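Local coordinates for protein B-agarase (Agarivorans gilvus, PDB 5Z6P) that probably hydrolyses the beta-glycosidic linkages of agarose, as a beta-agarase of glycoside hydrolase family 50, at residues S688-M700 with P743-N755. Sequence-based numbering, arbitrary orientation.
Sequences SQQERGQMFERYM and PYQPMVDAAKRVN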
loop_
_atom_site.group_PDB
_atom_site.type_symbol
_atom_site.label_atom_id
_atom_site.label_comp_id
_atom_site.label_asym_id
_atom_site.label_seq_id
_atom_site.Cartn_x
_atom_site.Cartn_y
_atom_site.Cartn_z
ATOM N N SER A 688 -9.894 -16.283 2.506
ATOM C CA SER A 688 -9.230 -17.498 2.067
ATOM C C SER A 688 -8.401 -17.206 0.834
ATOM O O SER A 688 -8.619 -16.186 0.192
ATOM C CB SER A 688 -10.262 -18.557 1.732
ATOM O OG SER A 688 -10.870 -18.215 0.502
ATOM N N GLN A 689 -7.497 -18.121 0.482
ATOM C CA GLN A 689 -6.737 -18.017 -0.762
ATOM C C GLN A 689 -7.664 -17.943 -1.971
ATOM O O GLN A 689 -7.408 -17.216 -2.923
ATOM C CB GLN A 689 -5.767 -19.192 -0.924
ATOM C CG GLN A 689 -4.599 -19.202 0.085
ATOM C CD GLN A 689 -3.919 -17.843 0.163
ATOM O OE1 GLN A 689 -3.466 -17.296 -0.849
ATOM N NE2 GLN A 689 -3.888 -17.276 1.354
ATOM N N GLN A 690 -8.738 -18.714 -1.940
ATOM C CA GLN A 690 -9.664 -18.717 -3.061
ATOM C C GLN A 690 -10.279 -17.330 -3.244
ATOM O O GLN A 690 -10.408 -16.851 -4.362
ATOM C CB GLN A 690 -10.757 -19.770 -2.869
ATOM C CG GLN A 690 -11.677 -19.916 -4.058
ATOM C CD GLN A 690 -12.874 -20.813 -3.774
ATOM O OE1 GLN A 690 -13.114 -21.200 -2.641
ATOM N NE2 GLN A 690 -13.628 -21.143 -4.815
ATOM N N GLU A 691 -10.644 -16.690 -2.141
ATOM C CA GLU A 691 -11.269 -15.386 -2.225
ATOM C C GLU A 691 -10.278 -14.288 -2.648
ATOM O O GLU A 691 -10.685 -13.272 -3.203
ATOM C CB GLU A 691 -11.934 -15.014 -0.909
ATOM C CG GLU A 691 -12.797 -13.755 -1.066
ATOM C CD GLU A 691 -13.716 -13.480 0.107
ATOM O OE1 GLU A 691 -13.234 -13.245 1.239
ATOM O OE2 GLU A 691 -14.933 -13.480 -0.123
ATOM N N ARG A 692 -8.992 -14.502 -2.385
ATOM C CA ARG A 692 -7.958 -13.578 -2.831
ATOM C C ARG A 692 -8.008 -13.406 -4.344
ATOM O O ARG A 692 -7.975 -12.289 -4.861
ATOM C CB ARG A 692 -6.573 -14.067 -2.422
ATOM C CG ARG A 692 -6.215 -13.885 -0.952
ATOM C CD ARG A 692 -4.746 -14.277 -0.711
ATOM N NE ARG A 692 -3.838 -13.348 -1.384
ATOM C CZ ARG A 692 -2.647 -13.663 -1.879
ATOM N NH1 ARG A 692 -2.185 -14.915 -1.799
ATOM N NH2 ARG A 692 -1.918 -12.722 -2.474
ATOM N N GLY A 693 -8.051 -14.539 -5.034
ATOM C CA GLY A 693 -8.159 -14.581 -6.470
ATOM C C GLY A 693 -9.466 -13.947 -6.940
ATOM O O GLY A 693 -9.453 -13.159 -7.870
ATOM N N GLN A 694 -10.578 -14.267 -6.286
ATOM C CA GLN A 694 -11.864 -13.638 -6.628
ATOM C C GLN A 694 -11.780 -12.113 -6.491
ATOM O O GLN A 694 -12.249 -11.363 -7.357
ATOM C CB GLN A 694 -13.002 -14.171 -5.746
ATOM C CG GLN A 694 -13.469 -15.602 -6.066
ATOM C CD GLN A 694 -14.324 -16.214 -4.950
ATOM O OE1 GLN A 694 -14.244 -15.809 -3.793
ATOM N NE2 GLN A 694 -15.135 -17.202 -5.298
ATOM N N MET A 695 -11.178 -11.649 -5.409
ATOM C CA MET A 695 -11.122 -10.216 -5.201
ATOM C C MET A 695 -10.159 -9.562 -6.185
ATOM O O MET A 695 -10.384 -8.431 -6.594
ATOM C CB MET A 695 -10.753 -9.899 -3.752
ATOM C CG MET A 695 -11.858 -10.332 -2.787
ATOM S SD MET A 695 -11.521 -9.999 -1.054
ATOM C CE MET A 695 -11.781 -8.216 -1.008
ATOM N N PHE A 696 -9.101 -10.274 -6.568
ATOM C CA PHE A 696 -8.185 -9.785 -7.593
ATOM C C PHE A 696 -8.976 -9.515 -8.879
ATOM O O PHE A 696 -8.836 -8.462 -9.506
ATOM C CB PHE A 696 -7.061 -10.788 -7.860
ATOM C CG PHE A 696 -6.138 -10.394 -8.987
ATOM C CD1 PHE A 696 -6.456 -10.696 -10.308
ATOM C CD2 PHE A 696 -4.940 -9.740 -8.722
ATOM C CE1 PHE A 696 -5.619 -10.335 -11.343
ATOM C CE2 PHE A 696 -4.086 -9.370 -9.754
ATOM C CZ PHE A 696 -4.430 -9.663 -11.075
ATOM N N GLU A 697 -9.815 -10.472 -9.251
ATOM C CA GLU A 697 -10.579 -10.353 -10.477
ATOM C C GLU A 697 -11.557 -9.195 -10.394
ATOM O O GLU A 697 -11.661 -8.418 -11.330
ATOM C CB GLU A 697 -11.329 -11.658 -10.791
ATOM C CG GLU A 697 -12.115 -11.586 -12.064
ATOM C CD GLU A 697 -12.491 -12.951 -12.605
ATOM O OE1 GLU A 697 -12.596 -13.901 -11.808
ATOM O OE2 GLU A 697 -12.665 -13.058 -13.833
ATOM N N ARG A 698 -12.262 -9.077 -9.275
ATOM C CA ARG A 698 -13.223 -8.001 -9.093
ATOM C C ARG A 698 -12.550 -6.626 -9.202
ATOM O O ARG A 698 -13.076 -5.717 -9.841
ATOM C CB ARG A 698 -13.934 -8.129 -7.750
ATOM C CG ARG A 698 -15.054 -9.173 -7.714
ATOM C CD ARG A 698 -15.790 -9.116 -6.369
ATOM N NE ARG A 698 -15.881 -10.441 -5.778
ATOM C CZ ARG A 698 -15.667 -10.713 -4.501
ATOM N NH1 ARG A 698 -15.362 -9.749 -3.645
ATOM N NH2 ARG A 698 -15.764 -11.954 -4.083
ATOM N N TYR A 699 -11.386 -6.487 -8.580
ATOM C CA TYR A 699 -10.610 -5.260 -8.703
ATOM C C TYR A 699 -10.329 -4.988 -10.160
ATOM O O TYR A 699 -10.634 -3.918 -10.650
ATOM C CB TYR A 699 -9.292 -5.337 -7.920
ATOM C CG TYR A 699 -8.539 -3.998 -7.799
ATOM C CD1 TYR A 699 -7.846 -3.449 -8.874
ATOM C CD2 TYR A 699 -8.507 -3.312 -6.592
ATOM C CE1 TYR A 699 -7.136 -2.222 -8.738
ATOM C CE2 TYR A 699 -7.819 -2.089 -6.458
ATOM C CZ TYR A 699 -7.141 -1.557 -7.519
ATOM O OH TYR A 699 -6.470 -0.363 -7.340
ATOM N N MET A 700 -9.776 -5.958 -10.866
ATOM C CA MET A 700 -9.334 -5.704 -12.226
ATOM C C MET A 700 -10.448 -5.330 -13.199
ATOM O O MET A 700 -10.222 -4.510 -14.087
ATOM C CB MET A 700 -8.575 -6.895 -12.761
ATOM C CG MET A 700 -7.193 -7.007 -12.162
ATOM S SD MET A 700 -6.243 -5.512 -12.436
ATOM C CE MET A 700 -6.179 -5.529 -14.224
ATOM N N PRO A 743 3.629 -20.546 -6.676
ATOM C CA PRO A 743 2.488 -19.700 -7.062
ATOM C C PRO A 743 1.165 -20.113 -6.401
ATOM O O PRO A 743 0.783 -21.271 -6.494
ATOM C CB PRO A 743 2.416 -19.886 -8.575
ATOM C CG PRO A 743 3.803 -20.292 -8.973
ATOM C CD PRO A 743 4.275 -21.162 -7.845
ATOM N N TYR A 744 0.508 -19.179 -5.712
ATOM C CA TYR A 744 -0.820 -19.417 -5.173
ATOM C C TYR A 744 -1.785 -19.650 -6.337
ATOM O O TYR A 744 -1.919 -18.801 -7.216
ATOM C CB TYR A 744 -1.293 -18.244 -4.313
ATOM C CG TYR A 744 -0.594 -18.090 -2.966
ATOM C CD1 TYR A 744 -0.918 -18.914 -1.899
ATOM C CD2 TYR A 744 0.363 -17.107 -2.763
ATOM C CE1 TYR A 744 -0.308 -18.776 -0.668
ATOM C CE2 TYR A 744 0.985 -16.951 -1.525
ATOM C CZ TYR A 744 0.646 -17.797 -0.484
ATOM O OH TYR A 744 1.241 -17.663 0.734
ATOM N N GLN A 745 -2.461 -20.790 -6.349
ATOM C CA GLN A 745 -3.218 -21.168 -7.546
ATOM C C GLN A 745 -4.403 -20.250 -7.876
ATOM O O GLN A 745 -4.611 -19.935 -9.041
ATOM C CB GLN A 745 -3.712 -22.610 -7.440
ATOM C CG GLN A 745 -4.129 -23.188 -8.787
ATOM C CD GLN A 745 -3.032 -23.093 -9.825
ATOM O OE1 GLN A 745 -1.905 -23.524 -9.597
ATOM N NE2 GLN A 745 -3.356 -22.523 -10.973
ATOM N N PRO A 746 -5.190 -19.826 -6.871
ATOM C CA PRO A 746 -6.283 -18.931 -7.268
ATOM C C PRO A 746 -5.805 -17.552 -7.767
ATOM O O PRO A 746 -6.531 -16.935 -8.524
ATOM C CB PRO A 746 -7.110 -18.783 -5.984
ATOM C CG PRO A 746 -6.714 -19.959 -5.130
ATOM C CD PRO A 746 -5.272 -20.187 -5.444
ATOM N N MET A 747 -4.619 -17.093 -7.359
ATOM C CA MET A 747 -4.096 -15.832 -7.883
ATOM C C MET A 747 -3.744 -16.014 -9.351
ATOM O O MET A 747 -4.154 -15.219 -10.196
ATOM C CB MET A 747 -2.872 -15.342 -7.086
ATOM C CG MET A 747 -3.166 -15.044 -5.630
ATOM S SD MET A 747 -4.533 -13.899 -5.358
ATOM C CE MET A 747 -3.768 -12.353 -5.902
ATOM N N VAL A 748 -2.992 -17.068 -9.643
ATOM C CA VAL A 748 -2.640 -17.424 -11.012
ATOM C C VAL A 748 -3.882 -17.597 -11.893
ATOM O O VAL A 748 -3.938 -17.091 -13.022
ATOM C CB VAL A 748 -1.816 -18.728 -11.058
ATOM C CG1 VAL A 748 -1.559 -19.151 -12.490
ATOM C CG2 VAL A 748 -0.505 -18.556 -10.309
ATOM N N ASP A 749 -4.883 -18.298 -11.376
ATOM C CA ASP A 749 -6.082 -18.542 -12.166
ATOM C C ASP A 749 -6.847 -17.235 -12.414
ATOM O O ASP A 749 -7.322 -16.993 -13.511
ATOM C CB ASP A 749 -7.009 -19.552 -11.492
ATOM C CG ASP A 749 -6.428 -20.972 -11.424
ATOM O OD1 ASP A 749 -5.377 -21.293 -12.025
ATOM O OD2 ASP A 749 -7.058 -21.776 -10.733
ATOM N N ALA A 750 -6.985 -16.411 -11.384
ATOM C CA ALA A 750 -7.632 -15.112 -11.546
ATOM C C ALA A 750 -6.879 -14.240 -12.551
ATOM O O ALA A 750 -7.484 -13.648 -13.433
ATOM C CB ALA A 750 -7.748 -14.411 -10.214
ATOM N N ALA A 751 -5.560 -14.175 -12.418
ATOM C CA ALA A 751 -4.736 -13.456 -13.382
ATOM C C ALA A 751 -5.049 -13.914 -14.813
ATOM O O ALA A 751 -5.196 -13.092 -15.714
ATOM C CB ALA A 751 -3.262 -13.647 -13.079
ATOM N N LYS A 752 -5.161 -15.223 -15.019
ATOM C CA LYS A 752 -5.457 -15.748 -16.355
ATOM C C LYS A 752 -6.863 -15.358 -16.859
ATOM O O LYS A 752 -7.021 -14.989 -18.015
ATOM C CB LYS A 752 -5.289 -17.276 -16.385
ATOM C CG LYS A 752 -3.834 -17.711 -16.352
ATOM C CD LYS A 752 -3.684 -19.197 -16.536
ATOM C CE LYS A 752 -2.233 -19.607 -16.405
ATOM N NZ LYS A 752 -2.015 -21.007 -16.849
ATOM N N ARG A 753 -7.870 -15.424 -15.998
ATOM C CA ARG A 753 -9.207 -14.974 -16.375
ATOM C C ARG A 753 -9.199 -13.489 -16.757
ATOM O O ARG A 753 -9.707 -13.123 -17.802
ATOM C CB ARG A 753 -10.215 -15.235 -15.250
ATOM C CG ARG A 753 -10.440 -16.735 -14.952
ATOM C CD ARG A 753 -11.676 -16.953 -14.105
ATOM N NE ARG A 753 -11.612 -16.184 -12.871
ATOM C CZ ARG A 753 -11.003 -16.586 -11.761
ATOM N NH1 ARG A 753 -10.420 -17.778 -11.713
ATOM N NH2 ARG A 753 -10.986 -15.793 -10.703
ATOM N N VAL A 754 -8.601 -12.641 -15.922
ATOM C CA VAL A 754 -8.495 -11.230 -16.260
ATOM C C VAL A 754 -7.757 -10.994 -17.585
ATOM O O VAL A 754 -8.261 -10.315 -18.483
ATOM C CB VAL A 754 -7.777 -10.439 -15.162
ATOM C CG1 VAL A 754 -7.455 -9.011 -15.664
ATOM C CG2 VAL A 754 -8.610 -10.429 -13.859
ATOM N N ASN A 755 -6.579 -11.587 -17.702
ATOM C CA ASN A 755 -5.683 -11.304 -18.806
ATOM C C ASN A 755 -6.175 -11.835 -20.155
ATOM O O ASN A 755 -5.837 -11.279 -21.193
ATOM C CB ASN A 755 -4.296 -11.864 -18.497
ATOM C CG ASN A 755 -3.547 -11.035 -17.446
ATOM O OD1 ASN A 755 -3.771 -9.837 -17.312
ATOM N ND2 ASN A 755 -2.652 -11.675 -16.714
#
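F696 enters helix 745-755 as a knob, held among M747, A750, A751 and V754, and so illustrates how two near-parallel helices interlock. The axes of 689-700 and 745-755 approach to 7.5 Å at 22°, and the backbones come nearest where G693 lies against M747. With no side chain at G693, its CA makes a CA-H...O contact with P746 O, while A750 CB lies 3.2 Å from G693 O.

Beside this glycine contact the apolar side chains gather round F696. Its CG stands anti to the backbone N (chi1 175°), which carries CD1 to the A750 methyl and CE1 to V754 CG2. V754 CG2 also meets M700 CB at 3.7 Å. M747, folded at chi2 and chi3, places SD against R692 CB and over the centre of the R692 guanidinium.

Polar groups lie at the helix starts and along one flank. Over the Y744 ring, Q689 OE1 comes 3.2 Å from Y744 CD1; R692 NH1 also lies over a face, its guanidinium nearly perpendicular, at most weakly attractive at this length. NH1 donates to a lone pair of Q689 OE1, while NE and NH2 bond F671 O and G735 O. Q689 NE2 reaches D675 and N733; Y744 OH reaches D719. On the flank beside V754, R753 NE and NH2 take E697 OE1 side-on, each at 2.7 Å, through bent bonds from above the carboxylate plane.

The helices flank strand 709-714 in sequence and touch it through M700 and M747, consistent with neighbouring outer helices of family 50's (beta/alpha)8 barrel. The chemistry implies an apolar interlock whose buried arginine has several partners restraining its rotation, with a salt bridge joining the partly exposed margin.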